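Local coordinates for esterase LipW (Mycobacterium marinum, PDB 3QH4), which probably hydrolyses ester bonds as an alpha/beta hydrolase with strict substrate selectivity, at residues Ala21-Arg26 with Ala210-Asp215; Val73-Tyr78 with Ile140-Trp145; Gly242-Leu247 with Gln269-Ala274. All coordinates share one frame; numbering follows the deposited sequence.

Contact 1: residues Ala21-Arg26 with Ala210-Asp215; sequences AVATAR and ATPAFD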
loop_
_atom_site.group_PDB
_atom_site.type_symbol
_atom_site.label_atom_id
_atom_site.label_comp_id
_atom_site.label_asym_id
_atom_site.label_seq_id
_atom_site.Cartn_x
_atom_site.Cartn_y
_atom_site.Cartn_z
ATOM N N ALA A 21 13.569 -3.947 -18.916
ATOM C CA ALA A 21 13.338 -5.227 -19.560
ATOM C C ALA A 21 11.997 -5.859 -19.208
ATOM O O ALA A 21 11.471 -6.657 -19.989
ATOM C CB ALA A 21 14.494 -6.208 -19.227
ATOM N N VAL A 22 11.441 -5.506 -18.045
ATOM C CA VAL A 22 10.156 -6.075 -17.576
ATOM C C VAL A 22 8.992 -5.084 -17.566
ATOM O O VAL A 22 7.818 -5.495 -17.508
ATOM C CB VAL A 22 10.259 -6.772 -16.161
ATOM C CG1 VAL A 22 11.158 -8.021 -16.218
ATOM C CG2 VAL A 22 10.731 -5.805 -15.053
ATOM N N ALA A 23 9.307 -3.797 -17.632
ATOM C CA ALA A 23 8.267 -2.759 -17.614
ATOM C C ALA A 23 7.897 -2.388 -19.045
ATOM O O ALA A 23 8.181 -1.280 -19.505
ATOM C CB ALA A 23 8.753 -1.549 -16.823
ATOM N N THR A 24 7.268 -3.334 -19.758
ATOM C CA THR A 24 7.113 -3.219 -21.218
ATOM C C THR A 24 5.717 -2.839 -21.680
ATOM O O THR A 24 5.471 -2.675 -22.890
ATOM C CB THR A 24 7.495 -4.532 -21.877
ATOM O OG1 THR A 24 6.697 -5.560 -21.289
ATOM C CG2 THR A 24 8.970 -4.830 -21.627
ATOM N N ALA A 25 4.801 -2.681 -20.727
ATOM C CA ALA A 25 3.410 -2.355 -21.097
ATOM C C ALA A 25 2.753 -1.396 -20.138
ATOM O O ALA A 25 2.974 -1.452 -18.921
ATOM C CB ALA A 25 2.561 -3.637 -21.220
ATOM N N ARG A 26 1.943 -0.502 -20.714
ATOM C CA ARG A 26 1.011 0.298 -19.923
ATOM C C ARG A 26 -0.116 -0.593 -19.413
ATOM O O ARG A 26 -0.469 -1.612 -20.028
ATOM C CB ARG A 26 0.393 1.409 -20.767
ATOM C CG ARG A 26 1.412 2.437 -21.268
ATOM C CD ARG A 26 0.735 3.432 -22.201
ATOM N NE ARG A 26 -0.141 4.327 -21.448
ATOM C CZ ARG A 26 -1.042 5.138 -22.001
ATOM N NH1 ARG A 26 -1.239 5.118 -23.321
ATOM N NH2 ARG A 26 -1.758 5.960 -21.250
ATOM N N ALA A 210 1.707 8.115 -19.426
ATOM C CA ALA A 210 1.747 6.841 -20.213
ATOM C C ALA A 210 2.953 5.962 -19.949
ATOM O O ALA A 210 3.377 5.152 -20.788
ATOM C CB ALA A 210 1.594 7.149 -21.715
ATOM N N THR A 211 3.488 6.113 -18.755
ATOM C CA THR A 211 4.541 5.225 -18.287
ATOM C C THR A 211 4.057 3.767 -18.198
ATOM O O THR A 211 2.844 3.494 -18.053
ATOM C CB THR A 211 5.015 5.689 -16.878
ATOM O OG1 THR A 211 3.880 6.054 -16.073
ATOM C CG2 THR A 211 5.938 6.887 -17.016
ATOM N N PRO A 212 5.006 2.809 -18.234
ATOM C CA PRO A 212 4.616 1.419 -18.012
ATOM C C PRO A 212 4.115 1.171 -16.577
ATOM O O PRO A 212 4.380 1.979 -15.686
ATOM C CB PRO A 212 5.915 0.652 -18.245
ATOM C CG PRO A 212 7.014 1.626 -17.854
ATOM C CD PRO A 212 6.469 3.015 -18.179
ATOM N N ALA A 213 3.380 0.072 -16.405
ATOM C CA ALA A 213 2.919 -0.467 -15.099
ATOM C C ALA A 213 1.757 0.306 -14.482
ATOM O O ALA A 213 0.711 -0.279 -14.185
ATOM C CB ALA A 213 4.091 -0.659 -14.105
ATOM N N PHE A 214 1.932 1.614 -14.315
ATOM C CA PHE A 214 0.823 2.495 -13.963
ATOM C C PHE A 214 1.153 3.872 -14.489
ATOM O O PHE A 214 2.327 4.250 -14.608
ATOM C CB PHE A 214 0.571 2.566 -12.447
ATOM C CG PHE A 214 -0.907 2.677 -12.103
ATOM C CD1 PHE A 214 -1.715 1.533 -12.095
ATOM C CD2 PHE A 214 -1.473 3.918 -11.819
ATOM C CE1 PHE A 214 -3.101 1.633 -11.792
ATOM C CE2 PHE A 214 -2.838 4.047 -11.506
ATOM C CZ PHE A 214 -3.657 2.918 -11.507
ATOM N N ASP A 215 0.113 4.640 -14.798
ATOM C CA ASP A 215 0.327 5.932 -15.421
ATOM C C ASP A 215 -0.769 6.890 -15.034
ATOM O O ASP A 215 -1.695 6.528 -14.271
ATOM C CB ASP A 215 0.517 5.789 -16.964
ATOM C CG ASP A 215 -0.720 5.250 -17.676
ATOM O OD1 ASP A 215 -1.837 5.678 -17.310
ATOM O OD2 ASP A 215 -0.596 4.444 -18.648
#

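Contact 2: residues Val73-Tyr78 with Ile140-Trp145; sequences VPVRIY and IEVLTW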
loop_
_atom_site.group_PDB
_atom_site.type_symbol
_atom_site.label_atom_id
_atom_site.label_comp_id
_atom_site.label_asym_id
_atom_site.label_seq_id
_atom_site.Cartn_x
_atom_site.Cartn_y
_atom_site.Cartn_z
ATOM N N VAL A 73 -14.112 -10.114 6.630
ATOM C CA VAL A 73 -13.030 -9.557 5.858
ATOM C C VAL A 73 -11.891 -10.572 6.043
ATOM O O VAL A 73 -11.461 -10.773 7.167
ATOM C CB VAL A 73 -12.632 -8.168 6.431
ATOM C CG1 VAL A 73 -11.362 -7.647 5.732
ATOM C CG2 VAL A 73 -13.820 -7.171 6.287
ATOM N N PRO A 74 -11.442 -11.240 4.960
ATOM C CA PRO A 74 -10.296 -12.161 5.096
ATOM C C PRO A 74 -9.017 -11.387 5.387
ATOM O O PRO A 74 -8.883 -10.225 4.986
ATOM C CB PRO A 74 -10.182 -12.829 3.730
ATOM C CG PRO A 74 -11.551 -12.614 3.082
ATOM C CD PRO A 74 -11.996 -11.256 3.599
ATOM N N VAL A 75 -8.133 -12.031 6.129
ATOM C CA VAL A 75 -6.831 -11.468 6.456
ATOM C C VAL A 75 -5.773 -12.538 6.280
ATOM O O VAL A 75 -6.064 -13.747 6.326
ATOM C CB VAL A 75 -6.764 -10.878 7.895
ATOM C CG1 VAL A 75 -7.656 -9.613 8.026
ATOM C CG2 VAL A 75 -7.119 -11.945 8.958
ATOM N N ARG A 76 -4.544 -12.094 6.042
ATOM C CA ARG A 76 -3.393 -12.994 6.099
ATOM C C ARG A 76 -2.469 -12.488 7.194
ATOM O O ARG A 76 -2.090 -11.320 7.213
ATOM C CB ARG A 76 -2.665 -13.065 4.754
ATOM C CG ARG A 76 -1.446 -14.025 4.791
ATOM C CD ARG A 76 -1.023 -14.440 3.389
ATOM N NE ARG A 76 -2.067 -15.221 2.714
ATOM C CZ ARG A 76 -2.121 -15.436 1.404
ATOM N NH1 ARG A 76 -1.198 -14.925 0.580
ATOM N NH2 ARG A 76 -3.121 -16.185 0.912
ATOM N N ILE A 77 -2.106 -13.382 8.103
ATOM C CA ILE A 77 -1.292 -12.974 9.236
ATOM C C ILE A 77 0.110 -13.550 9.083
ATOM O O ILE A 77 0.275 -14.774 8.939
ATOM C CB ILE A 77 -1.928 -13.398 10.575
ATOM C CG1 ILE A 77 -3.381 -12.912 10.645
ATOM C CG2 ILE A 77 -1.131 -12.818 11.768
ATOM C CD1 ILE A 77 -4.162 -13.472 11.831
ATOM N N TYR A 78 1.098 -12.655 9.149
ATOM C CA TYR A 78 2.513 -13.016 9.024
ATOM C C TYR A 78 3.152 -12.824 10.378
ATOM O O TYR A 78 2.958 -11.786 11.002
ATOM C CB TYR A 78 3.196 -12.088 8.002
ATOM C CG TYR A 78 2.581 -12.087 6.623
ATOM C CD1 TYR A 78 1.400 -11.381 6.363
ATOM C CD2 TYR A 78 3.204 -12.752 5.571
ATOM C CE1 TYR A 78 0.855 -11.360 5.095
ATOM C CE2 TYR A 78 2.682 -12.740 4.297
ATOM C CZ TYR A 78 1.502 -12.039 4.069
ATOM O OH TYR A 78 0.993 -12.021 2.815
ATOM N N ILE A 140 -10.591 -0.652 8.679
ATOM C CA ILE A 140 -10.912 -0.240 10.057
ATOM C C ILE A 140 -11.357 -1.433 10.869
ATOM O O ILE A 140 -10.946 -1.602 12.021
ATOM C CB ILE A 140 -11.988 0.891 10.067
ATOM C CG1 ILE A 140 -11.329 2.198 9.578
ATOM C CG2 ILE A 140 -12.628 1.028 11.477
ATOM C CD1 ILE A 140 -12.293 3.361 9.231
ATOM N N GLU A 141 -12.174 -2.274 10.246
ATOM C CA GLU A 141 -12.667 -3.480 10.887
ATOM C C GLU A 141 -11.491 -4.366 11.302
ATOM O O GLU A 141 -11.462 -4.874 12.445
ATOM C CB GLU A 141 -13.599 -4.223 9.922
ATOM C CG GLU A 141 -14.285 -5.439 10.514
ATOM C CD GLU A 141 -15.600 -5.125 11.239
ATOM O OE1 GLU A 141 -15.893 -3.939 11.544
ATOM O OE2 GLU A 141 -16.345 -6.092 11.506
ATOM N N VAL A 142 -10.510 -4.518 10.400
ATOM C CA VAL A 142 -9.353 -5.350 10.706
ATOM C C VAL A 142 -8.515 -4.729 11.807
ATOM O O VAL A 142 -8.135 -5.417 12.751
ATOM C CB VAL A 142 -8.496 -5.683 9.459
ATOM C CG1 VAL A 142 -7.194 -6.442 9.858
ATOM C CG2 VAL A 142 -9.335 -6.529 8.502
ATOM N N LEU A 143 -8.251 -3.433 11.711
ATOM C CA LEU A 143 -7.448 -2.781 12.752
ATOM C C LEU A 143 -8.102 -2.918 14.148
ATOM O O LEU A 143 -7.413 -3.213 15.126
ATOM C CB LEU A 143 -7.196 -1.309 12.420
ATOM C CG LEU A 143 -6.261 -0.613 13.437
ATOM C CD1 LEU A 143 -5.368 0.337 12.646
ATOM C CD2 LEU A 143 -7.067 0.112 14.489
ATOM N N THR A 144 -9.415 -2.700 14.234
ATOM C CA THR A 144 -10.144 -2.847 15.519
ATOM C C THR A 144 -10.012 -4.270 16.076
ATOM O O THR A 144 -9.824 -4.467 17.286
ATOM C CB THR A 144 -11.642 -2.447 15.336
ATOM O OG1 THR A 144 -11.692 -1.078 14.931
ATOM C CG2 THR A 144 -12.441 -2.616 16.659
ATOM N N TRP A 145 -10.097 -5.248 15.180
ATOM C CA TRP A 145 -10.010 -6.660 15.532
ATOM C C TRP A 145 -8.605 -7.029 16.020
ATOM O O TRP A 145 -8.452 -7.778 16.999
ATOM C CB TRP A 145 -10.412 -7.473 14.309
ATOM C CG TRP A 145 -10.290 -8.952 14.403
ATOM C CD1 TRP A 145 -11.250 -9.830 14.849
ATOM C CD2 TRP A 145 -9.186 -9.756 13.958
ATOM N NE1 TRP A 145 -10.799 -11.123 14.730
ATOM C CE2 TRP A 145 -9.547 -11.113 14.173
ATOM C CE3 TRP A 145 -7.938 -9.470 13.378
ATOM C CZ2 TRP A 145 -8.698 -12.171 13.858
ATOM C CZ3 TRP A 145 -7.105 -10.511 13.064
ATOM C CH2 TRP A 145 -7.483 -11.851 13.293
#

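Contact 3: residues Gly242-Leu247 with Gln269-Ala274; sequences GQLAGL and QRLLGA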
loop_
_atom_site.group_PDB
_atom_site.type_symbol
_atom_site.label_atom_id
_atom_site.label_comp_id
_atom_site.label_asym_id
_atom_site.label_seq_id
_atom_site.Cartn_x
_atom_site.Cartn_y
_atom_site.Cartn_z
ATOM N N GLY A 242 -6.255 19.310 5.278
ATOM C CA GLY A 242 -5.568 20.571 5.504
ATOM C C GLY A 242 -4.550 20.465 6.621
ATOM O O GLY A 242 -3.378 20.817 6.441
ATOM N N GLN A 243 -4.990 19.943 7.760
ATOM C CA GLN A 243 -4.129 19.892 8.970
ATOM C C GLN A 243 -3.563 18.508 9.198
ATOM O O GLN A 243 -4.301 17.557 9.467
ATOM C CB GLN A 243 -4.951 20.311 10.203
ATOM C CG GLN A 243 -4.177 20.211 11.522
ATOM C CD GLN A 243 -2.953 21.116 11.546
ATOM O OE1 GLN A 243 -1.870 20.727 11.111
ATOM N NE2 GLN A 243 -3.139 22.355 12.000
ATOM N N LEU A 244 -2.240 18.387 9.087
ATOM C CA LEU A 244 -1.578 17.089 9.254
ATOM C C LEU A 244 -0.899 16.918 10.615
ATOM O O LEU A 244 -0.286 15.876 10.866
ATOM C CB LEU A 244 -0.555 16.883 8.134
ATOM C CG LEU A 244 -1.103 16.941 6.696
ATOM C CD1 LEU A 244 0.006 16.586 5.715
ATOM C CD2 LEU A 244 -2.319 16.004 6.508
ATOM N N ALA A 245 -0.996 17.927 11.480
ATOM C CA ALA A 245 -0.330 17.831 12.782
ATOM C C ALA A 245 -0.873 16.658 13.564
ATOM O O ALA A 245 -2.082 16.385 13.552
ATOM C CB ALA A 245 -0.470 19.121 13.588
ATOM N N GLY A 246 0.025 15.947 14.239
ATOM C CA GLY A 246 -0.393 14.856 15.109
ATOM C C GLY A 246 -0.498 13.487 14.461
ATOM O O GLY A 246 -0.753 12.486 15.162
ATOM N N LEU A 247 -0.325 13.425 13.143
ATOM C CA LEU A 247 -0.235 12.122 12.474
ATOM C C LEU A 247 1.022 11.370 12.925
ATOM O O LEU A 247 1.998 12.003 13.373
ATOM C CB LEU A 247 -0.254 12.290 10.952
ATOM C CG LEU A 247 -1.588 12.810 10.407
ATOM C CD1 LEU A 247 -1.481 13.082 8.898
ATOM C CD2 LEU A 247 -2.756 11.814 10.669
ATOM N N GLN A 269 6.279 17.120 2.275
ATOM C CA GLN A 269 6.668 18.455 2.728
ATOM C C GLN A 269 5.630 18.951 3.749
ATOM O O GLN A 269 5.991 19.546 4.761
ATOM C CB GLN A 269 6.757 19.409 1.531
ATOM C CG GLN A 269 6.809 20.866 1.930
ATOM C CD GLN A 269 8.148 21.270 2.473
ATOM O OE1 GLN A 269 8.367 21.299 3.719
ATOM N NE2 GLN A 269 9.067 21.591 1.570
ATOM N N ARG A 270 4.357 18.656 3.501
ATOM C CA ARG A 270 3.312 19.080 4.434
ATOM C C ARG A 270 3.399 18.346 5.766
ATOM O O ARG A 270 3.196 18.954 6.810
ATOM C CB ARG A 270 1.937 18.941 3.780
ATOM C CG ARG A 270 1.815 19.890 2.603
ATOM C CD ARG A 270 0.357 20.286 2.346
ATOM N NE ARG A 270 -0.514 19.133 2.149
ATOM C CZ ARG A 270 -1.587 18.860 2.893
ATOM N NH1 ARG A 270 -2.314 17.799 2.601
ATOM N NH2 ARG A 270 -1.955 19.653 3.907
ATOM N N LEU A 271 3.715 17.049 5.735
ATOM C CA LEU A 271 3.929 16.306 6.986
ATOM C C LEU A 271 5.053 16.957 7.797
ATOM O O LEU A 271 4.893 17.253 8.984
ATOM C CB LEU A 271 4.267 14.843 6.709
ATOM C CG LEU A 271 3.112 13.943 6.223
ATOM C CD1 LEU A 271 3.700 12.585 5.776
ATOM C CD2 LEU A 271 2.068 13.738 7.353
ATOM N N LEU A 272 6.175 17.189 7.131
ATOM C CA LEU A 272 7.317 17.841 7.774
ATOM C C LEU A 272 6.939 19.218 8.327
ATOM O O LEU A 272 7.303 19.569 9.464
ATOM C CB LEU A 272 8.476 17.926 6.775
ATOM C CG LEU A 272 9.052 16.544 6.490
ATOM C CD1 LEU A 272 9.887 16.580 5.175
ATOM C CD2 LEU A 272 9.914 16.053 7.673
ATOM N N GLY A 273 6.231 20.008 7.516
ATOM C CA GLY A 273 5.784 21.349 7.945
ATOM C C GLY A 273 4.890 21.302 9.185
ATOM O O GLY A 273 4.905 22.219 10.012
ATOM N N ALA A 274 4.144 20.223 9.324
ATOM C CA ALA A 274 3.218 20.032 10.439
ATOM C C ALA A 274 3.907 19.417 11.662
ATOM O O ALA A 274 3.260 19.136 12.679
ATOM C CB ALA A 274 2.023 19.152 9.991
HETATM O O HOH W 1 2.800 16.933 14.480
#

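Contact 1: residues Ala21-Arg26 with Ala210-Asp215
Arg26 and Asp215 meet with their side chains crossing at about a right angle, and all three guanidinium nitrogens and both carboxylate oxygens have partners. Arg26 NE donates to Asp215 OD2 over 2.8 Å at 158°, with the oxygen close to the guanidinium plane but the nitrogen lying above the carboxylate plane. Arg26 NH2 adds a weak bond of 3.2 Å to the same Asp215 OD2 and pairs with Glu217, while NH1 is taken up by Val6 O. The other carboxylate oxygen, OD1, caps the following helix at Ala218 N; arginine and helix end together probably favour the charged aspartate. Ala210 CB sits over the centre of one guanidinium face, 3.3 Å from Arg26 CZ. The backbones are tied by a nearly straight bond from Ala213 N to Ala25 O of 3.0 Å (169°). Ala23, centre of an inverse gamma turn, sets its CB 3.8 Å from Pro212 CG. Within the second loop, Thr211 OG1 donates to Phe214 O over 2.8 Å. An N-terminal loop clasped to an N-capped helix start, with the Ala213 side chain near, but not touching, a probable Ser-His-Asp triad, is consistent with the cap region of hormone-sensitive-lipase-like alpha/beta hydrolases.

Contact 2: residues Val73-Tyr78 with Ile140-Trp145
Ile140 O accepts two donors from Thr144, the backbone N at 2.9 Å and the hydroxyl OG1 at 3.0 Å, the latter lying above the carbonyl plane. The Thr144 side chain thus folds its polar end back onto the helix, while Val142 and Trp145, one turn apart, are presented to the strand, where the contact is wholly apolar. Val142 meets two strand residues through one methyl. Its CG2 meets Val75 CG1 at 3.5 Å as the two side chains reach toward each other tip to tip, and the same CG2 lies 3.6 Å from Val73 CG1, whose side chain it crosses obliquely. Trp145 CG stands anti to the backbone N (chi1 175°), and the far edge of the indole extends to the strand: Ile77 CD1 approaches CH2 at 4.0 Å, near the ring plane. Val73, Val75 and Ile77 line one face of strand 73-78. Arg76 and Tyr78 belong to the other, where Arg76 is paired with Asp62 and Asp102 and Tyr78 packs on helix 105-115. Val142 also rests on Val120 and Val122 of the neighbouring strand 118-122, and Trp145 on Val65 of the edge strand 59-66. The axes of strand 73-78 and helix 140-145 approach to 9.6 Å and cross at -59°: a helix laid on the antiparallel end of the central sheet, part of the alpha/beta/alpha core of an alpha/beta hydrolase.

Contact 3: residues Gly242-Leu247 with Gln269-Ala274
A type II beta turn, Leu244 to Leu247, packs against the C-terminal end of helix 261-273, with Leu244, Leu247, Arg270, Leu271 and Ala274 making most of the interface. Leu244 is the wedge. Its CG lies anti to the carbonyl carbon (chi1 -58°), and from there CD1 enters the angle between two helix residues, 3.6 Å from Arg270 CB and 3.9 Å from Leu271 CD2. The same methyl stands over the centre of one face of the Arg270 guanidinium, so the flat guanidinium also makes an apolar contact. The Arg270 chain bends at chi3 (-56°); its NH1 is bonded to Arg241 O, whereas the link from Arg270 NH2 to Gly242 O is weak, 3.1 Å long and strongly bent. Leu271 CD2 serves a second leucine as well, touching Leu247 CD1 at 3.9 Å where the two side chains cross at about a right angle. Tyr267, one turn earlier on the helix, touches both Leu244 and Leu247. At the helix end, Ala274 CB presses on the turn backbone, 3.6 Å from Ala245 N. That Ala245 N donates to Gln243 OE1, two residues earlier, at 3.0 Å. Gly246 occupies the third turn position with a positive phi of 90°, and its N donates to a water that in turn donates to Ala274 O over 2.9 Å, bridging turn and helix end. Helix 261-273 runs between parallel strands 250-255 and 278-283, and the turn leads into the first of these; the packing thus belongs to the last beta-alpha-beta crossover of the alpha/beta hydrolase sheet.

Overall arrangement
Near the N terminus, the loop after helix 17-20 supplies the first half of contact 1, which is completed only by residues 210-215; the long span between them carries most of the central sheet. Contact 2 falls within that span, as strand 72-79 runs through the antiparallel end of the sheet and later receives helix 134-148. Contact 3 follows both in series, a much shorter excursion, and none of the three cross. Contacts 1 and 2 lie on opposite sides of the chain's centre, their own centres about 32 Å apart. Each serves a separate part: contact 1 the N-terminal loop with the probable cap, contact 2 the sheet's antiparallel end with its helix, contact 3 the final crossover.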